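Local coordinates for protein trigger factor (Thermotoga maritima, PDB 2NSA) that probably acts as a ribosome-associated chaperone that keeps newly made proteins in an open conformation and isomerises peptidyl-prolyl bonds, the piece here being its C-terminal chaperone domain, at residues Ser12-Glu16 and Met29-Leu33; Leu50-Val54 and Ile88-Ile92; Leu114-Ala118 and Leu146-Ile150. All blocks are in the same frame, centred on the assembly; numbering follows the deposited sequence.

Contact 1 (Ser12-Glu16 and Met29-Leu33); sequences SLKKE and MREQL
Leu13 and Met29 bring the two backbones closest, their CA atoms 7.8 Å apart, where the loop that follows helix 6-12 passes alongside helix 25-36. This is a loop-on-helix packing in the all-helical C-terminal chaperone domain: segment 29-33 is one helical turn, closed by the bond from Leu33 N to Met29 O, while 13-16 has no regular structure. No hydrogen bond crosses between the segments, so side chains do the joining.

Leu13 carries most of it. Its CB points at the helix, and its two methyls split between neighbouring residues. CD1 meets CD1 of Leu33 at 3.9 Å, the two leucines crossing at about a right angle. CD2 lies against the end of Gln32, only 3.3 Å from OE1; the two chains run past each other in opposite directions, with Gln32 fully stretched, CG anti to the backbone N (chi1 -176°). The loop backbone is covered as well, since CE of Met29, here selenomethionine, rests 3.6 Å from Leu13 O.

Behind the contact, Leu33 and Met29 also touch Leu160 of helix 140-160, so the loop closes over a buried apolar patch. The loop also bonds to the C-terminal His-tag of the construct: Lys15 N to ND1 of His165, with backbone bonding to His166, a pairing that belongs to the tag.

Lys15 folds back rather than reaching into solvent. Bends at its second and fourth torsions return NZ to the loop, where it gives a 2.8 Å hydrogen bond to Leu13 O, arriving from above the carbonyl plane, 53° out of it. That same NZ comes tip to tip with the end of Met29, 3.7 Å from SE.

Contact 2 (Leu50-Val54 and Ile88-Ile92); sequences LEILV and ILDDI
Ile88 lies obliquely across Leu53, and this pair forms the middle of the contact. Both branches of the isoleucine are used. CG2 packs against the side chain of Leu53, 3.8 Å from CD1, while CD1 reaches past it to the backbone, 3.7 Å from Leu53 O. The reach follows from the torsions: CG1 sits beside the backbone N (chi1 -72°) and CD1 continues it almost straight, which carries the terminal methyl on to helix 47-64. There it also meets Val54, whose CG2 is 3.9 Å away, again at a slant.

One turn further along, Ile92 approaches differently. It and Leu53 point at each other end on, CD1 to CD1 at 3.8 Å, and the same methyl of Ile92 lies 4.1 Å from CD2 of Leu50. Leu50 enters from the flank; its CB does not face the other helix, but its end bends in, with CD1 lying more loosely beside Leu89. The side chains that meet are all apolar, and no hydrogen bond crosses; the charged residues Glu51 and Asp91 are paired along their own helices, with Arg48 and Arg94.

The segment axes pass 11.1 Å apart at 106°, close to perpendicular. Leu50, Leu53 and Val54 of one helix therefore meet Ile88, Leu89 and Ile92 of the other over a short patch, as expected for steeply crossed helices in an all-helical domain, here helix 47-64 set across the long helix 77-105.

Contact 3 (Leu114-Ala118 and Leu146-Ile150); sequences LEKEA and LRWAI. With SO4 (sulfate ion), chain C.
Arg147 holds its guanidinium with one face against CD1 of Leu114 and one edge turned to a sulfate ion, NH2 donating to O2 of the sulfate at 3.3 Å. That bond is long and bent, 143° at the hydrogen, and Arg143 supplies a second donor to the same ion, which probably comes from the crystallisation liquor. Leu114 CD1 lies 3.5 Å from NH2, and a bend at the third torsion of Arg147 (chi3 -60°) turns the group back over the leucine.

The other methyl of Leu114, CD2, goes inward. It packs against the backbone at Arg147 and lies 3.9 Å from CG of Leu146 and 4.0 Å from CD1 of Ile150. Leu146 answers by laying CD2 3.5 Å from Leu114 O, while its CD1 presses tightly on Glu117, 3.3 Å from CG. Glu117 thus lends its aliphatic stem to the apolar core, and its OE1 comes to CG1 of Ile150. Its other oxygen is close to Glu120, and a second sulfate lies about 3 Å from the side chain; so much negative charge may favour a protonated carboxyl group.

The segments cross at 93°, their axes 10.2 Å apart. Val109, in the loop leading into helix 111-125, touches Leu114, Arg147 and Ile150, and Val136 of helix 129-138 covers Ala118 and Leu146, while Trp148 faces helix 77-105.

The three contacts form no common cluster: their centres lie 25 to 26 Å apart, and the nearest atoms of contacts 2 and 3 are about 7 Å apart, those of the other pairs about 9 Å. They follow one another in series along the chain. Helix 25-36 of contact 1 is succeeded by helix 47-64 of contact 2, and helix 77-105 of contact 2 by helix 111-125 of contact 3. Helix 140-160 joins the ends, backing contact 1 through Leu156 and Leu160 and supplying 146-150 to contact 3. The isomerase site belongs to the middle domain, which this chain lacks; contact 3 has a sulfate at Arg147 and a second near Glu117, both probably from the crystallisation liquor.

Contact 1 (Ser12-Glu16 and Met29-Leu33)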
# COMPACT_ATOMS: atom_id res chain seq x y z
N SER A 12 8.95 16.92 -4.55
CA SER A 12 8.36 16.70 -5.87
C SER A 12 6.83 16.69 -5.81
O SER A 12 6.16 16.77 -6.83
CB SER A 12 8.84 15.37 -6.46
OG SER A 12 8.26 14.26 -5.79
N LEU A 13 6.30 16.57 -4.59
CA LEU A 13 4.85 16.53 -4.40
C LEU A 13 4.25 17.90 -4.11
O LEU A 13 3.03 18.03 -3.97
CB LEU A 13 4.51 15.57 -3.26
CG LEU A 13 4.93 14.11 -3.41
CD1 LEU A 13 4.59 13.34 -2.15
CD2 LEU A 13 4.24 13.49 -4.62
N LYS A 14 5.10 18.92 -4.01
CA LYS A 14 4.62 20.27 -3.73
C LYS A 14 3.74 20.82 -4.84
O LYS A 14 4.03 20.65 -6.03
CB LYS A 14 5.80 21.22 -3.51
CG LYS A 14 6.52 21.02 -2.19
CD LYS A 14 7.58 22.09 -2.00
CE LYS A 14 8.28 21.94 -0.66
NZ LYS A 14 9.30 23.01 -0.45
N LYS A 15 2.65 21.47 -4.45
CA LYS A 15 1.73 22.07 -5.39
C LYS A 15 1.74 23.58 -5.19
O LYS A 15 2.25 24.07 -4.19
CB LYS A 15 0.31 21.53 -5.17
CG LYS A 15 0.19 20.03 -5.39
CD LYS A 15 0.54 19.65 -6.82
CE LYS A 15 0.44 18.15 -7.05
NZ LYS A 15 1.44 17.38 -6.24
N GLU A 16 1.18 24.31 -6.15
CA GLU A 16 1.16 25.76 -6.07
C GLU A 16 -0.20 26.31 -6.48
O GLU A 16 -0.84 25.79 -7.39
CB GLU A 16 2.26 26.34 -6.97
CG GLU A 16 2.43 27.85 -6.89
CD GLU A 16 3.79 28.31 -7.42
OE1 GLU A 16 4.10 28.03 -8.60
OE2 GLU A 16 4.54 28.95 -6.66
N MSE A 29 -2.89 12.16 -3.99
CA MSE A 29 -1.58 12.27 -3.36
C MSE A 29 -1.05 10.94 -2.84
O MSE A 29 0.12 10.62 -3.01
CB MSE A 29 -1.63 13.29 -2.21
CG MSE A 29 -1.79 14.74 -2.65
SE MSE A 29 -0.23 15.48 -3.53
CE MSE A 29 0.65 16.25 -1.99
N ARG A 30 -1.92 10.15 -2.20
CA ARG A 30 -1.50 8.86 -1.68
C ARG A 30 -0.97 7.99 -2.80
O ARG A 30 0.05 7.32 -2.65
CB ARG A 30 -2.67 8.15 -0.99
CG ARG A 30 -3.05 8.73 0.35
CD ARG A 30 -4.36 8.14 0.84
NE ARG A 30 -5.01 9.03 1.80
CZ ARG A 30 -6.30 8.97 2.12
NH1 ARG A 30 -7.09 8.07 1.55
NH2 ARG A 30 -6.81 9.84 2.98
N GLU A 31 -1.67 8.00 -3.93
CA GLU A 31 -1.28 7.20 -5.08
C GLU A 31 0.14 7.51 -5.56
O GLU A 31 0.97 6.61 -5.69
CB GLU A 31 -2.27 7.42 -6.23
CG GLU A 31 -2.18 6.40 -7.35
CD GLU A 31 -3.21 6.63 -8.43
OE1 GLU A 31 -4.41 6.80 -8.10
OE2 GLU A 31 -2.84 6.64 -9.63
N GLN A 32 0.44 8.79 -5.82
CA GLN A 32 1.77 9.15 -6.28
C GLN A 32 2.82 8.92 -5.20
O GLN A 32 3.96 8.55 -5.50
CB GLN A 32 1.80 10.62 -6.73
CG GLN A 32 3.14 11.05 -7.32
CD GLN A 32 3.07 12.38 -8.06
OE1 GLN A 32 2.69 13.40 -7.48
NE2 GLN A 32 3.44 12.37 -9.33
N LEU A 33 2.43 9.13 -3.95
CA LEU A 33 3.35 8.92 -2.84
C LEU A 33 3.75 7.45 -2.79
O LEU A 33 4.94 7.13 -2.71
CB LEU A 33 2.68 9.33 -1.52
CG LEU A 33 3.52 9.14 -0.25
CD1 LEU A 33 4.84 9.87 -0.38
CD2 LEU A 33 2.72 9.66 0.94

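Contact 2 (Leu50-Val54 and Ile88-Ile92)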
# COMPACT_ATOMS: atom_id res chain seq x y z
N LEU A 50 12.11 -13.91 -5.55
CA LEU A 50 11.18 -13.16 -6.38
C LEU A 50 10.48 -14.09 -7.38
O LEU A 50 9.27 -13.95 -7.61
CB LEU A 50 11.91 -12.02 -7.10
CG LEU A 50 12.48 -10.98 -6.13
CD1 LEU A 50 13.24 -9.89 -6.90
CD2 LEU A 50 11.36 -10.35 -5.32
N GLU A 51 11.21 -15.05 -7.95
CA GLU A 51 10.58 -15.99 -8.89
C GLU A 51 9.48 -16.74 -8.16
O GLU A 51 8.39 -16.96 -8.70
CB GLU A 51 11.59 -17.01 -9.42
CG GLU A 51 12.70 -16.42 -10.23
CD GLU A 51 13.65 -17.47 -10.77
OE1 GLU A 51 13.78 -18.55 -10.14
OE2 GLU A 51 14.29 -17.21 -11.82
N ILE A 52 9.76 -17.15 -6.93
CA ILE A 52 8.78 -17.88 -6.13
C ILE A 52 7.54 -17.03 -5.85
O ILE A 52 6.41 -17.52 -5.93
CB ILE A 52 9.38 -18.37 -4.79
CG1 ILE A 52 10.50 -19.38 -5.07
CG2 ILE A 52 8.31 -19.03 -3.93
CD1 ILE A 52 11.31 -19.75 -3.84
N LEU A 53 7.75 -15.75 -5.52
CA LEU A 53 6.63 -14.86 -5.23
C LEU A 53 5.79 -14.63 -6.48
O LEU A 53 4.56 -14.53 -6.40
CB LEU A 53 7.14 -13.53 -4.66
CG LEU A 53 7.87 -13.69 -3.33
CD1 LEU A 53 8.27 -12.32 -2.79
CD2 LEU A 53 6.97 -14.41 -2.33
N VAL A 54 6.45 -14.55 -7.62
CA VAL A 54 5.75 -14.35 -8.89
C VAL A 54 4.86 -15.57 -9.14
O VAL A 54 3.70 -15.43 -9.53
CB VAL A 54 6.75 -14.15 -10.05
CG1 VAL A 54 6.04 -14.23 -11.40
CG2 VAL A 54 7.44 -12.79 -9.91
N ILE A 88 6.27 -6.76 -7.54
CA ILE A 88 6.41 -7.42 -6.25
C ILE A 88 7.59 -6.85 -5.48
O ILE A 88 7.49 -6.61 -4.27
CB ILE A 88 6.57 -8.94 -6.41
CG1 ILE A 88 5.22 -9.54 -6.84
CG2 ILE A 88 7.03 -9.58 -5.10
CD1 ILE A 88 5.27 -11.00 -7.21
N LEU A 89 8.70 -6.63 -6.18
CA LEU A 89 9.87 -6.06 -5.51
C LEU A 89 9.51 -4.67 -5.01
O LEU A 89 9.89 -4.28 -3.90
CB LEU A 89 11.06 -5.98 -6.47
CG LEU A 89 12.34 -5.32 -5.94
CD1 LEU A 89 12.80 -5.99 -4.66
CD2 LEU A 89 13.41 -5.41 -7.02
N ASP A 90 8.76 -3.92 -5.81
CA ASP A 90 8.37 -2.58 -5.38
C ASP A 90 7.47 -2.64 -4.15
O ASP A 90 7.57 -1.79 -3.27
CB ASP A 90 7.68 -1.81 -6.51
CG ASP A 90 8.66 -1.19 -7.49
OD1 ASP A 90 9.85 -1.04 -7.14
OD2 ASP A 90 8.24 -0.84 -8.61
N ASP A 91 6.59 -3.65 -4.07
CA ASP A 91 5.71 -3.78 -2.92
C ASP A 91 6.53 -4.08 -1.66
O ASP A 91 6.26 -3.55 -0.58
CB ASP A 91 4.69 -4.92 -3.08
CG ASP A 91 3.63 -4.64 -4.14
OD1 ASP A 91 3.37 -3.47 -4.44
OD2 ASP A 91 3.05 -5.63 -4.66
N ILE A 92 7.52 -4.96 -1.81
CA ILE A 92 8.38 -5.32 -0.69
C ILE A 92 9.11 -4.08 -0.19
O ILE A 92 9.21 -3.84 1.02
CB ILE A 92 9.39 -6.41 -1.10
CG1 ILE A 92 8.64 -7.71 -1.36
CG2 ILE A 92 10.40 -6.65 0.03
CD1 ILE A 92 9.54 -8.84 -1.91

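Contact 3 (Leu114-Ala118 and Leu146-Ile150)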
# COMPACT_ATOMS: atom_id res chain seq x y z
N LEU A 114 -8.73 -0.78 15.75
CA LEU A 114 -9.07 -1.99 15.02
C LEU A 114 -10.59 -2.17 15.07
O LEU A 114 -11.22 -2.48 14.06
CB LEU A 114 -8.39 -3.21 15.64
CG LEU A 114 -6.88 -3.36 15.42
CD1 LEU A 114 -6.35 -4.54 16.24
CD2 LEU A 114 -6.60 -3.58 13.94
N GLU A 115 -11.16 -1.98 16.25
CA GLU A 115 -12.59 -2.12 16.43
C GLU A 115 -13.37 -1.13 15.58
O GLU A 115 -14.36 -1.50 14.94
CB GLU A 115 -12.95 -1.94 17.90
CG GLU A 115 -12.62 -3.14 18.76
CD GLU A 115 -12.71 -2.84 20.24
OE1 GLU A 115 -13.62 -2.07 20.62
OE2 GLU A 115 -11.89 -3.37 21.01
N LYS A 116 -12.94 0.13 15.57
CA LYS A 116 -13.60 1.16 14.78
C LYS A 116 -13.56 0.84 13.29
O LYS A 116 -14.56 1.00 12.58
CB LYS A 116 -12.94 2.53 14.99
CG LYS A 116 -13.28 3.22 16.30
CD LYS A 116 -12.73 4.64 16.30
CE LYS A 116 -13.14 5.43 17.54
NZ LYS A 116 -12.63 6.83 17.49
N GLU A 117 -12.41 0.38 12.82
CA GLU A 117 -12.27 0.05 11.41
C GLU A 117 -13.16 -1.14 11.05
O GLU A 117 -13.77 -1.16 9.98
CB GLU A 117 -10.82 -0.28 11.08
CG GLU A 117 -10.50 -0.11 9.62
CD GLU A 117 -10.56 1.34 9.20
OE1 GLU A 117 -9.67 2.11 9.62
OE2 GLU A 117 -11.50 1.72 8.48
N ALA A 118 -13.23 -2.13 11.93
CA ALA A 118 -14.06 -3.29 11.66
C ALA A 118 -15.52 -2.84 11.54
O ALA A 118 -16.26 -3.35 10.71
CB ALA A 118 -13.91 -4.33 12.77
N LEU A 146 -5.81 -5.86 8.90
CA LEU A 146 -6.49 -4.62 9.26
C LEU A 146 -5.51 -3.66 9.92
O LEU A 146 -5.48 -2.47 9.60
CB LEU A 146 -7.64 -4.92 10.22
CG LEU A 146 -8.52 -3.72 10.56
CD1 LEU A 146 -9.08 -3.09 9.29
CD2 LEU A 146 -9.65 -4.17 11.47
N ARG A 147 -4.72 -4.18 10.86
CA ARG A 147 -3.73 -3.38 11.57
C ARG A 147 -2.80 -2.69 10.57
O ARG A 147 -2.55 -1.49 10.66
CB ARG A 147 -2.90 -4.26 12.51
CG ARG A 147 -1.98 -3.48 13.44
CD ARG A 147 -1.11 -4.42 14.28
NE ARG A 147 -1.89 -5.32 15.13
CZ ARG A 147 -2.49 -4.97 16.26
NH1 ARG A 147 -2.42 -3.72 16.69
NH2 ARG A 147 -3.16 -5.88 16.97
N TRP A 148 -2.30 -3.45 9.60
CA TRP A 148 -1.40 -2.89 8.61
C TRP A 148 -2.10 -1.84 7.76
O TRP A 148 -1.54 -0.78 7.48
CB TRP A 148 -0.85 -3.98 7.70
CG TRP A 148 -0.04 -3.42 6.56
CD1 TRP A 148 -0.41 -3.36 5.25
CD2 TRP A 148 1.27 -2.85 6.65
NE1 TRP A 148 0.60 -2.79 4.50
CE2 TRP A 148 1.64 -2.47 5.33
CE3 TRP A 148 2.17 -2.63 7.70
CZ2 TRP A 148 2.87 -1.88 5.04
CZ3 TRP A 148 3.40 -2.04 7.41
CH2 TRP A 148 3.73 -1.67 6.09
N ALA A 149 -3.33 -2.13 7.34
CA ALA A 149 -4.08 -1.17 6.52
C ALA A 149 -4.21 0.17 7.25
O ALA A 149 -4.01 1.23 6.65
CB ALA A 149 -5.46 -1.71 6.20
N ILE A 150 -4.54 0.11 8.53
CA ILE A 150 -4.69 1.32 9.33
C ILE A 150 -3.36 2.05 9.48
O ILE A 150 -3.29 3.27 9.29
CB ILE A 150 -5.26 1.01 10.73
CG1 ILE A 150 -6.66 0.40 10.59
CG2 ILE A 150 -5.31 2.30 11.55
CD1 ILE A 150 -7.19 -0.17 11.90
S SO4 C . -1.78 -10.03 17.93
O1 SO4 C . -1.65 -9.71 19.37
O2 SO4 C . -2.74 -9.09 17.31
O3 SO4 C . -2.26 -11.41 17.78
O4 SO4 C . -0.46 -9.89 17.28